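Trigger factor (Thermotoga maritima, PDB 2NSA) probably acts as a chaperone that keeps newly made proteins open and isomerises peptidyl-prolyl bonds, its C-terminal domain, the part crystallised here, having chaperone activity of its own. Local coordinates at residues A[107-110]-A[111-115]; A[146-149]-A[150-153]; A[129-132]-A[133-137]; A[98-101]-A[102-106]. All coordinates share one frame; numbering follows the deposited sequence.

Contact 1 (A[107-110]-A[111-115]); sequences ISVN and DEELE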
loop_
_atom_site.group_PDB
_atom_site.type_symbol
_atom_site.label_atom_id
_atom_site.label_comp_id
_atom_site.label_asym_id
_atom_site.label_seq_id
_atom_site.Cartn_x
_atom_site.Cartn_y
_atom_site.Cartn_z
ATOM N N ILE A 107 -16.020 -1.248 -5.290
ATOM C CA ILE A 107 -15.458 -0.001 -4.790
ATOM C C ILE A 107 -14.762 0.760 -5.916
ATOM O O ILE A 107 -14.068 0.163 -6.745
ATOM C CB ILE A 107 -14.437 -0.277 -3.663
ATOM C CG1 ILE A 107 -15.094 -1.115 -2.562
ATOM C CG2 ILE A 107 -13.904 1.043 -3.098
ATOM C CD1 ILE A 107 -16.374 -0.504 -2.010
ATOM N N SER A 108 -14.951 2.078 -5.936
ATOM C CA SER A 108 -14.353 2.936 -6.956
ATOM C C SER A 108 -14.060 4.311 -6.355
ATOM O O SER A 108 -14.290 4.531 -5.169
ATOM C CB SER A 108 -15.317 3.077 -8.137
ATOM O OG SER A 108 -14.686 3.684 -9.251
ATOM N N VAL A 109 -13.546 5.229 -7.169
ATOM C CA VAL A 109 -13.245 6.582 -6.705
ATOM C C VAL A 109 -13.784 7.603 -7.706
ATOM O O VAL A 109 -13.553 7.474 -8.906
ATOM C CB VAL A 109 -11.718 6.809 -6.550
ATOM C CG1 VAL A 109 -11.447 8.227 -6.055
ATOM C CG2 VAL A 109 -11.131 5.796 -5.578
ATOM N N ASN A 110 -14.507 8.611 -7.226
ATOM C CA ASN A 110 -15.034 9.631 -8.135
ATOM C C ASN A 110 -14.280 10.955 -8.002
ATOM O O ASN A 110 -13.395 11.092 -7.158
ATOM C CB ASN A 110 -16.541 9.845 -7.907
ATOM C CG ASN A 110 -16.874 10.219 -6.477
ATOM O OD1 ASN A 110 -16.238 11.086 -5.889
ATOM N ND2 ASN A 110 -17.889 9.572 -5.917
ATOM N N ASP A 111 -14.628 11.928 -8.842
ATOM C CA ASP A 111 -13.961 13.229 -8.824
ATOM C C ASP A 111 -14.191 13.977 -7.525
ATOM O O ASP A 111 -13.334 14.731 -7.067
ATOM C CB ASP A 111 -14.436 14.090 -9.997
ATOM C CG ASP A 111 -14.079 13.489 -11.335
ATOM O OD1 ASP A 111 -12.942 12.990 -11.469
ATOM O OD2 ASP A 111 -14.927 13.526 -12.253
ATOM N N GLU A 112 -15.359 13.763 -6.937
ATOM C CA GLU A 112 -15.712 14.406 -5.687
ATOM C C GLU A 112 -14.719 13.953 -4.617
ATOM O O GLU A 112 -14.226 14.756 -3.822
ATOM C CB GLU A 112 -17.139 14.011 -5.305
ATOM C CG GLU A 112 -17.812 14.938 -4.320
ATOM C CD GLU A 112 -17.151 14.921 -2.965
ATOM O OE1 GLU A 112 -17.112 13.838 -2.339
ATOM O OE2 GLU A 112 -16.668 15.990 -2.528
ATOM N N GLU A 113 -14.418 12.660 -4.611
ATOM C CA GLU A 113 -13.483 12.108 -3.641
ATOM C C GLU A 113 -12.064 12.586 -3.911
ATOM O O GLU A 113 -11.311 12.855 -2.980
ATOM C CB GLU A 113 -13.538 10.582 -3.668
ATOM C CG GLU A 113 -14.854 10.024 -3.175
ATOM C CD GLU A 113 -14.912 8.524 -3.268
ATOM O OE1 GLU A 113 -14.952 8.005 -4.402
ATOM O OE2 GLU A 113 -14.909 7.860 -2.208
ATOM N N LEU A 114 -11.707 12.688 -5.188
ATOM C CA LEU A 114 -10.383 13.156 -5.571
ATOM C C LEU A 114 -10.221 14.601 -5.115
ATOM O O LEU A 114 -9.189 14.983 -4.565
ATOM C CB LEU A 114 -10.201 13.072 -7.091
ATOM C CG LEU A 114 -10.027 11.683 -7.710
ATOM C CD1 LEU A 114 -10.019 11.790 -9.233
ATOM C CD2 LEU A 114 -8.715 11.075 -7.217
ATOM N N GLU A 115 -11.255 15.401 -5.347
ATOM C CA GLU A 115 -11.230 16.803 -4.961
ATOM C C GLU A 115 -11.082 16.973 -3.454
ATOM O O GLU A 115 -10.291 17.794 -2.997
ATOM C CB GLU A 115 -12.502 17.495 -5.444
ATOM C CG GLU A 115 -12.500 17.800 -6.927
ATOM C CD GLU A 115 -13.863 18.218 -7.426
ATOM O OE1 GLU A 115 -14.572 18.926 -6.681
ATOM O OE2 GLU A 115 -14.222 17.846 -8.564
HETATM O O HOH W 1 -18.843 11.061 -3.157
#
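Asn110 and Glu113 trade side chains for backbone amides at the start of helix 111-125. Asn110 OD1 accepts from Glu113 N at 2.7 Å, the donor lying nearly in line with the C=O bond (169°). In return, Glu113 OE1 takes the N-H of Asn110, 2.9 Å from Asn110 N, through the lone pair that faces away from its sister oxygen. The two bonds make a capping box with Asn110 as N-cap. The Asn110 main-chain O adds the first helical bond, 3.0 Å from Leu114 N and in the carbonyl plane. What places OD1 is the first torsion of Asn110, which sets CG between its own backbone N and carbonyl carbon (57°), folding the amide over the helix start. Amide and carboxylate planes stand 49° apart. With an alanine in place of Glu113, Asn110 N would probably lose its acceptor and Lys154, whose ammonium is salt-bridged to Glu113 OE2, its carboxylate mate. Further out, Val109 CA lies 3.2 Å from Glu113 OE1, while Val109 CG1 packs on Leu114 CG at 4.1 Å. Lys154, on helix 140-160, also donates to Ser108 O, and Arg147 of that helix touches Leu114.

Contact 2 (A[146-149]-A[150-153]); sequences LRWA and ILKR. With SO4 (sulfate ion), chain C.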
loop_
_atom_site.group_PDB
_atom_site.type_symbol
_atom_site.label_atom_id
_atom_site.label_comp_id
_atom_site.label_asym_id
_atom_site.label_seq_id
_atom_site.Cartn_x
_atom_site.Cartn_y
_atom_site.Cartn_z
ATOM N N LEU A 146 -3.364 9.584 -6.636
ATOM C CA LEU A 146 -4.345 9.940 -5.618
ATOM C C LEU A 146 -5.505 8.950 -5.641
ATOM O O LEU A 146 -5.949 8.476 -4.595
ATOM C CB LEU A 146 -4.877 11.352 -5.865
ATOM C CG LEU A 146 -5.801 11.892 -4.775
ATOM C CD1 LEU A 146 -5.113 11.845 -3.422
ATOM C CD2 LEU A 146 -6.198 13.320 -5.131
ATOM N N ARG A 147 -5.998 8.652 -6.841
ATOM C CA ARG A 147 -7.103 7.716 -7.008
ATOM C C ARG A 147 -6.760 6.381 -6.355
ATOM O O ARG A 147 -7.559 5.822 -5.604
ATOM C CB ARG A 147 -7.395 7.498 -8.497
ATOM C CG ARG A 147 -8.659 6.694 -8.773
ATOM C CD ARG A 147 -8.826 6.423 -10.266
ATOM N NE ARG A 147 -8.930 7.640 -11.071
ATOM C CZ ARG A 147 -10.013 8.410 -11.146
ATOM N NH1 ARG A 147 -11.104 8.095 -10.457
ATOM N NH2 ARG A 147 -10.010 9.488 -11.923
ATOM N N TRP A 148 -5.562 5.875 -6.632
ATOM C CA TRP A 148 -5.144 4.604 -6.058
ATOM C C TRP A 148 -5.040 4.685 -4.543
ATOM O O TRP A 148 -5.471 3.775 -3.836
ATOM C CB TRP A 148 -3.802 4.165 -6.632
ATOM C CG TRP A 148 -3.266 2.940 -5.956
ATOM C CD1 TRP A 148 -2.225 2.878 -5.077
ATOM C CD2 TRP A 148 -3.746 1.601 -6.108
ATOM N NE1 TRP A 148 -2.019 1.581 -4.673
ATOM C CE2 TRP A 148 -2.937 0.774 -5.292
ATOM C CE3 TRP A 148 -4.776 1.017 -6.858
ATOM C CZ2 TRP A 148 -3.128 -0.609 -5.202
ATOM C CZ3 TRP A 148 -4.965 -0.359 -6.769
ATOM C CH2 TRP A 148 -4.141 -1.156 -5.944
ATOM N N ALA A 149 -4.454 5.768 -4.038
ATOM C CA ALA A 149 -4.321 5.929 -2.591
ATOM C C ALA A 149 -5.683 5.855 -1.915
ATOM O O ALA A 149 -5.842 5.194 -0.888
ATOM C CB ALA A 149 -3.660 7.255 -2.264
ATOM N N ILE A 150 -6.663 6.549 -2.488
ATOM C CA ILE A 150 -8.010 6.547 -1.926
ATOM C C ILE A 150 -8.647 5.161 -2.002
ATOM O O ILE A 150 -9.217 4.678 -1.019
ATOM C CB ILE A 150 -8.921 7.555 -2.653
ATOM C CG1 ILE A 150 -8.368 8.976 -2.474
ATOM C CG2 ILE A 150 -10.342 7.452 -2.098
ATOM C CD1 ILE A 150 -9.057 10.008 -3.357
ATOM N N LEU A 151 -8.539 4.522 -3.165
ATOM C CA LEU A 151 -9.111 3.194 -3.378
ATOM C C LEU A 151 -8.538 2.172 -2.403
ATOM O O LEU A 151 -9.278 1.403 -1.785
ATOM C CB LEU A 151 -8.844 2.729 -4.815
ATOM C CG LEU A 151 -9.502 1.420 -5.238
ATOM C CD1 LEU A 151 -10.997 1.680 -5.474
ATOM C CD2 LEU A 151 -8.872 0.909 -6.522
ATOM N N LYS A 152 -7.215 2.161 -2.284
ATOM C CA LYS A 152 -6.515 1.246 -1.396
ATOM C C LYS A 152 -6.953 1.448 0.048
ATOM O O LYS A 152 -7.206 0.475 0.762
ATOM C CB LYS A 152 -5.010 1.471 -1.538
ATOM C CG LYS A 152 -4.146 0.671 -0.596
ATOM C CD LYS A 152 -2.683 0.902 -0.950
ATOM C CE LYS A 152 -1.754 0.090 -0.090
ATOM N NZ LYS A 152 -0.339 0.461 -0.382
ATOM N N ARG A 153 -7.059 2.702 0.478
ATOM C CA ARG A 153 -7.483 2.978 1.846
ATOM C C ARG A 153 -8.894 2.456 2.094
ATOM O O ARG A 153 -9.170 1.879 3.146
ATOM C CB ARG A 153 -7.435 4.482 2.155
ATOM C CG ARG A 153 -7.873 4.822 3.579
ATOM C CD ARG A 153 -7.067 4.047 4.625
ATOM N NE ARG A 153 -5.700 4.539 4.787
ATOM C CZ ARG A 153 -5.379 5.709 5.332
ATOM N NH1 ARG A 153 -6.329 6.525 5.775
ATOM N NH2 ARG A 153 -4.103 6.059 5.448
HETATM S S SO4 C . -8.425 9.749 -16.100
HETATM O O1 SO4 C . -9.777 9.946 -16.659
HETATM O O2 SO4 C . -8.414 10.167 -14.683
HETATM O O3 SO4 C . -7.453 10.556 -16.863
HETATM O O4 SO4 C . -8.056 8.321 -16.196
HETATM O O HOH W 2 0.271 0.324 -3.293
#
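Leu146 and Ile150 pack one turn apart on helix 140-160, the last long helix of the C-terminal chaperone domain, which lies against helices 77-105 and 111-125. Four regular i to i+4 bonds run through the segment; the straightest, Lys152 N to Trp148 O, measures 2.8 Å (170°). Among the apolar contacts, Ile150 CD1 reaches Leu146 CG at 4.0 Å, and both residues touch Glu117 of helix 111-125. An alanine at Ile150 would probably open a gap beside Leu146 and leave Glu117 and Val109 without this neighbour. On the side facing helix 77-105, Leu151 CD2 meets the benzo part of the Trp148 indole, 4.1 Å from Trp148 CE3, while Leu151 also touches Ala102. Lys152 CB sits over one face of the indole, offset toward the rim. Arg147 bends at CG-CD (chi3 -60°), and its NH2 donates at 3.3 Å to O2 of a sulfate ion, probably from the crystallisation liquor, which Arg143 also binds. The polar ends of Trp148 and Lys152 share a water that accepts from both, 3.0 Å from Trp148 NE1, at the indole edge and in its plane, and 3.0 Å from Lys152 NZ.

Contact 3 (A[129-132]-A[133-137]); sequences PDRA and KSLVK
Ser134 grips the carbonyl of Asp130 with two donors on helix 129-138, a short helix of the C-terminal chaperone domain. Its OG donates to Asp130 O at 2.9 Å and its N at 3.1 Å, from opposite faces of the carbonyl plane. The hydroxyl turns back along the helix because OG is anti to the carbonyl carbon of Ser134 (chi1 -66°). Lys133 N to Pro129 O, Leu135 N to Arg131 O and Val136 N to Ala132 O continue the ordinary helical pattern. A water donates to both Ser134 OG and Asp130 OD1, bridging the two side chains. Van der Waals contacts follow the same spacing: Leu135 CD1 lies 4.1 Å from Arg131 NE, set obliquely to the guanidinium, and Lys133 bends at CG-CD so that CE comes 3.5 Å from Pro129 O. Ala132 and Val136 line the side turned to helix 111-125, where they meet Ala122 and Ala118. The Lys133 ammonium forms a salt bridge with Glu119 of that helix. Because the serine hydroxyl spends its proton on a main-chain oxygen, it is left to accept from the water, and the Asp130 carbonyl, held from both faces, is probably more polarised than one with a single helical donor.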
loop_
_atom_site.group_PDB
_atom_site.type_symbol
_atom_site.label_atom_id
_atom_site.label_comp_id
_atom_site.label_asym_id
_atom_site.label_seq_id
_atom_site.Cartn_x
_atom_site.Cartn_y
_atom_site.Cartn_z
ATOM N N PRO A 129 -5.939 24.958 -1.339
ATOM C CA PRO A 129 -6.808 23.855 -1.745
ATOM C C PRO A 129 -7.132 23.943 -3.229
ATOM O O PRO A 129 -7.191 22.931 -3.926
ATOM C CB PRO A 129 -8.041 24.056 -0.873
ATOM C CG PRO A 129 -7.456 24.602 0.383
ATOM C CD PRO A 129 -6.473 25.624 -0.137
ATOM N N ASP A 130 -7.332 25.162 -3.716
ATOM C CA ASP A 130 -7.659 25.351 -5.118
ATOM C C ASP A 130 -6.479 24.991 -6.006
ATOM O O ASP A 130 -6.653 24.447 -7.097
ATOM C CB ASP A 130 -8.089 26.794 -5.378
ATOM C CG ASP A 130 -8.710 26.964 -6.742
ATOM O OD1 ASP A 130 -7.957 26.990 -7.737
ATOM O OD2 ASP A 130 -9.954 27.047 -6.825
ATOM N N ARG A 131 -5.278 25.293 -5.523
ATOM C CA ARG A 131 -4.046 24.999 -6.243
ATOM C C ARG A 131 -3.879 23.484 -6.324
ATOM O O ARG A 131 -3.519 22.937 -7.366
ATOM C CB ARG A 131 -2.856 25.603 -5.498
ATOM C CG ARG A 131 -1.540 25.518 -6.240
ATOM C CD ARG A 131 -1.539 26.490 -7.393
ATOM N NE ARG A 131 -0.278 26.499 -8.124
ATOM C CZ ARG A 131 -0.017 27.333 -9.125
ATOM N NH1 ARG A 131 -0.930 28.217 -9.500
ATOM N NH2 ARG A 131 1.149 27.281 -9.753
ATOM N N ALA A 132 -4.145 22.810 -5.208
ATOM C CA ALA A 132 -4.020 21.359 -5.155
ATOM C C ALA A 132 -5.009 20.685 -6.098
ATOM O O ALA A 132 -4.643 19.770 -6.836
ATOM C CB ALA A 132 -4.229 20.860 -3.723
ATOM N N LYS A 133 -6.264 21.128 -6.077
ATOM C CA LYS A 133 -7.271 20.540 -6.951
ATOM C C LYS A 133 -6.961 20.766 -8.430
ATOM O O LYS A 133 -7.290 19.929 -9.272
ATOM C CB LYS A 133 -8.660 21.082 -6.605
ATOM C CG LYS A 133 -9.217 20.486 -5.319
ATOM C CD LYS A 133 -10.606 21.002 -4.999
ATOM C CE LYS A 133 -10.574 22.466 -4.614
ATOM N NZ LYS A 133 -11.927 22.952 -4.237
ATOM N N SER A 134 -6.321 21.889 -8.742
ATOM C CA SER A 134 -5.962 22.199 -10.124
ATOM C C SER A 134 -4.814 21.313 -10.593
ATOM O O SER A 134 -4.790 20.873 -11.744
ATOM C CB SER A 134 -5.554 23.670 -10.257
ATOM O OG SER A 134 -6.655 24.519 -10.011
ATOM N N LEU A 135 -3.861 21.060 -9.702
ATOM C CA LEU A 135 -2.720 20.211 -10.031
ATOM C C LEU A 135 -3.199 18.801 -10.343
ATOM O O LEU A 135 -2.742 18.167 -11.298
ATOM C CB LEU A 135 -1.721 20.174 -8.867
ATOM C CG LEU A 135 -0.554 21.166 -8.892
ATOM C CD1 LEU A 135 -1.058 22.571 -9.176
ATOM C CD2 LEU A 135 0.185 21.112 -7.562
ATOM N N VAL A 136 -4.129 18.311 -9.536
ATOM C CA VAL A 136 -4.662 16.974 -9.740
ATOM C C VAL A 136 -5.429 16.896 -11.054
ATOM O O VAL A 136 -5.353 15.899 -11.774
ATOM C CB VAL A 136 -5.585 16.577 -8.573
ATOM C CG1 VAL A 136 -6.207 15.211 -8.832
ATOM C CG2 VAL A 136 -4.779 16.563 -7.281
ATOM N N LYS A 137 -6.160 17.961 -11.365
ATOM C CA LYS A 137 -6.939 18.015 -12.593
ATOM C C LYS A 137 -6.036 18.139 -13.821
ATOM O O LYS A 137 -6.401 17.712 -14.914
ATOM C CB LYS A 137 -7.902 19.204 -12.537
ATOM C CG LYS A 137 -8.777 19.366 -13.766
ATOM C CD LYS A 137 -9.595 20.644 -13.674
ATOM C CE LYS A 137 -10.407 20.883 -14.934
ATOM N NZ LYS A 137 -11.430 19.823 -15.153
HETATM O O HOH W 3 -5.872 27.484 -9.112
#

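Contact 4 (A[98-101]-A[102-106]); sequences IEVL and AQEKG
Val100 and Glu104 meet one turn apart, the main-chain N of Glu104 donating to Val100 O at 2.8 Å. Three neighbouring bonds have the same spacing: Ala102 N to Ile98 O, Gln103 N to Glu99 O and Lys105 N to Leu101 O, so that each of the four carbonyls of 98-101 has a donor four residues on. The bond from Lys105 N to Leu101 O is short at 2.8 Å but the most bent of the set (144°). After it, helix 77-105 closes in a Schellman motif. Gly106 takes a positive phi (71°), its N making a weak bond to Gln103 O, and Ile107 N comes 2.9 Å from Ala102 O, a probable hydrogen bond that supplies that carbonyl as the chain turns away toward helix 111-125. The side chains of the final turn lean back over the carbonyls of Glu99, Val100 and Leu101. Gln103 is extended, with CG 3.2 Å from Glu99 O and NE2 running beside the Glu99 methylene CG. The Glu104 carboxylate lies across the branched side chains before it, OE2 at 3.7 Å from Val100 CG1 and OE1 at 3.8 Å from Leu101 CD2. Lys105 sets CG anti to its carbonyl carbon (chi1 -69°), which lays CB and CG against Leu101 O, and its ammonium is satisfied by a salt bridge to Glu162. Inward, Ile98 touches Trp148 and Lys152 of helix 140-160, Ala102 touches Val155, and Leu101 reaches Leu159.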
loop_
_atom_site.group_PDB
_atom_site.type_symbol
_atom_site.label_atom_id
_atom_site.label_comp_id
_atom_site.label_asym_id
_atom_site.label_seq_id
_atom_site.Cartn_x
_atom_site.Cartn_y
_atom_site.Cartn_z
ATOM N N ILE A 98 -5.313 -5.898 -3.928
ATOM C CA ILE A 98 -6.124 -4.727 -3.601
ATOM C C ILE A 98 -7.030 -4.348 -4.762
ATOM O O ILE A 98 -8.228 -4.071 -4.576
ATOM C CB ILE A 98 -5.222 -3.530 -3.203
ATOM C CG1 ILE A 98 -4.571 -3.830 -1.850
ATOM C CG2 ILE A 98 -6.037 -2.241 -3.125
ATOM C CD1 ILE A 98 -3.362 -2.988 -1.532
ATOM N N GLU A 99 -6.467 -4.358 -5.964
ATOM C CA GLU A 99 -7.241 -4.010 -7.155
ATOM C C GLU A 99 -8.387 -5.002 -7.361
ATOM O O GLU A 99 -9.527 -4.601 -7.632
ATOM C CB GLU A 99 -6.330 -3.971 -8.388
ATOM C CG GLU A 99 -6.980 -3.300 -9.582
ATOM C CD GLU A 99 -5.975 -2.912 -10.654
ATOM O OE1 GLU A 99 -5.253 -1.899 -10.477
ATOM O OE2 GLU A 99 -5.908 -3.626 -11.669
ATOM N N VAL A 100 -8.093 -6.289 -7.205
ATOM C CA VAL A 100 -9.116 -7.318 -7.366
ATOM C C VAL A 100 -10.189 -7.197 -6.292
ATOM O O VAL A 100 -11.374 -7.350 -6.591
ATOM C CB VAL A 100 -8.515 -8.737 -7.322
ATOM C CG1 VAL A 100 -9.633 -9.782 -7.262
ATOM C CG2 VAL A 100 -7.679 -8.975 -8.573
ATOM N N LEU A 101 -9.796 -6.937 -5.049
ATOM C CA LEU A 101 -10.805 -6.807 -3.999
ATOM C C LEU A 101 -11.686 -5.593 -4.273
ATOM O O LEU A 101 -12.891 -5.626 -4.010
ATOM C CB LEU A 101 -10.158 -6.696 -2.612
ATOM C CG LEU A 101 -9.525 -8.012 -2.139
ATOM C CD1 LEU A 101 -8.694 -7.786 -0.884
ATOM C CD2 LEU A 101 -10.630 -9.035 -1.877
ATOM N N ALA A 102 -11.109 -4.526 -4.816
ATOM C CA ALA A 102 -11.917 -3.344 -5.104
ATOM C C ALA A 102 -12.957 -3.710 -6.154
ATOM O O ALA A 102 -14.119 -3.320 -6.048
ATOM C CB ALA A 102 -11.045 -2.194 -5.598
ATOM N N GLN A 103 -12.550 -4.470 -7.164
ATOM C CA GLN A 103 -13.494 -4.872 -8.203
ATOM C C GLN A 103 -14.542 -5.820 -7.630
ATOM O O GLN A 103 -15.730 -5.686 -7.924
ATOM C CB GLN A 103 -12.758 -5.546 -9.364
ATOM C CG GLN A 103 -11.678 -4.671 -9.962
ATOM C CD GLN A 103 -10.798 -5.413 -10.937
ATOM O OE1 GLN A 103 -10.728 -6.637 -10.918
ATOM N NE2 GLN A 103 -10.099 -4.668 -11.788
ATOM N N GLU A 104 -14.120 -6.768 -6.802
ATOM C CA GLU A 104 -15.074 -7.709 -6.229
ATOM C C GLU A 104 -16.059 -7.048 -5.278
ATOM O O GLU A 104 -17.201 -7.495 -5.156
ATOM C CB GLU A 104 -14.348 -8.843 -5.508
ATOM C CG GLU A 104 -13.538 -9.711 -6.447
ATOM C CD GLU A 104 -12.872 -10.865 -5.745
ATOM O OE1 GLU A 104 -12.668 -10.783 -4.518
ATOM O OE2 GLU A 104 -12.540 -11.852 -6.430
ATOM N N LYS A 105 -15.626 -5.982 -4.614
ATOM C CA LYS A 105 -16.483 -5.277 -3.666
ATOM C C LYS A 105 -17.266 -4.109 -4.252
ATOM O O LYS A 105 -18.066 -3.485 -3.549
ATOM C CB LYS A 105 -15.646 -4.776 -2.491
ATOM C CG LYS A 105 -15.137 -5.891 -1.604
ATOM C CD LYS A 105 -14.362 -5.329 -0.439
ATOM C CE LYS A 105 -14.254 -6.356 0.663
ATOM N NZ LYS A 105 -15.617 -6.759 1.118
ATOM N N GLY A 106 -17.036 -3.811 -5.526
ATOM C CA GLY A 106 -17.742 -2.710 -6.164
ATOM C C GLY A 106 -17.290 -1.348 -5.671
ATOM O O GLY A 106 -18.068 -0.398 -5.642
#

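Overall arrangement
From the N terminus, contact 4 comes first, at the end of helix 77-105, and its final turn leads directly into contact 1, which starts helix 111-125. Contact 3 follows on helix 129-138, and contact 2 comes last, on helix 140-160. Each is local and closes only a helical turn or a cap; they lie in series, none nested or crossed. Helix 140-160 ties them together: contact 2 packs on contact 4 through Trp148 and Ile98, on contact 1 through Arg147 and Leu114, and on contact 3 through Leu146 and Val136. Contact 1 also meets contact 3, through Glu115 and Lys133. Contacts 3 and 4 do not touch, their nearest atoms about 17 Å apart.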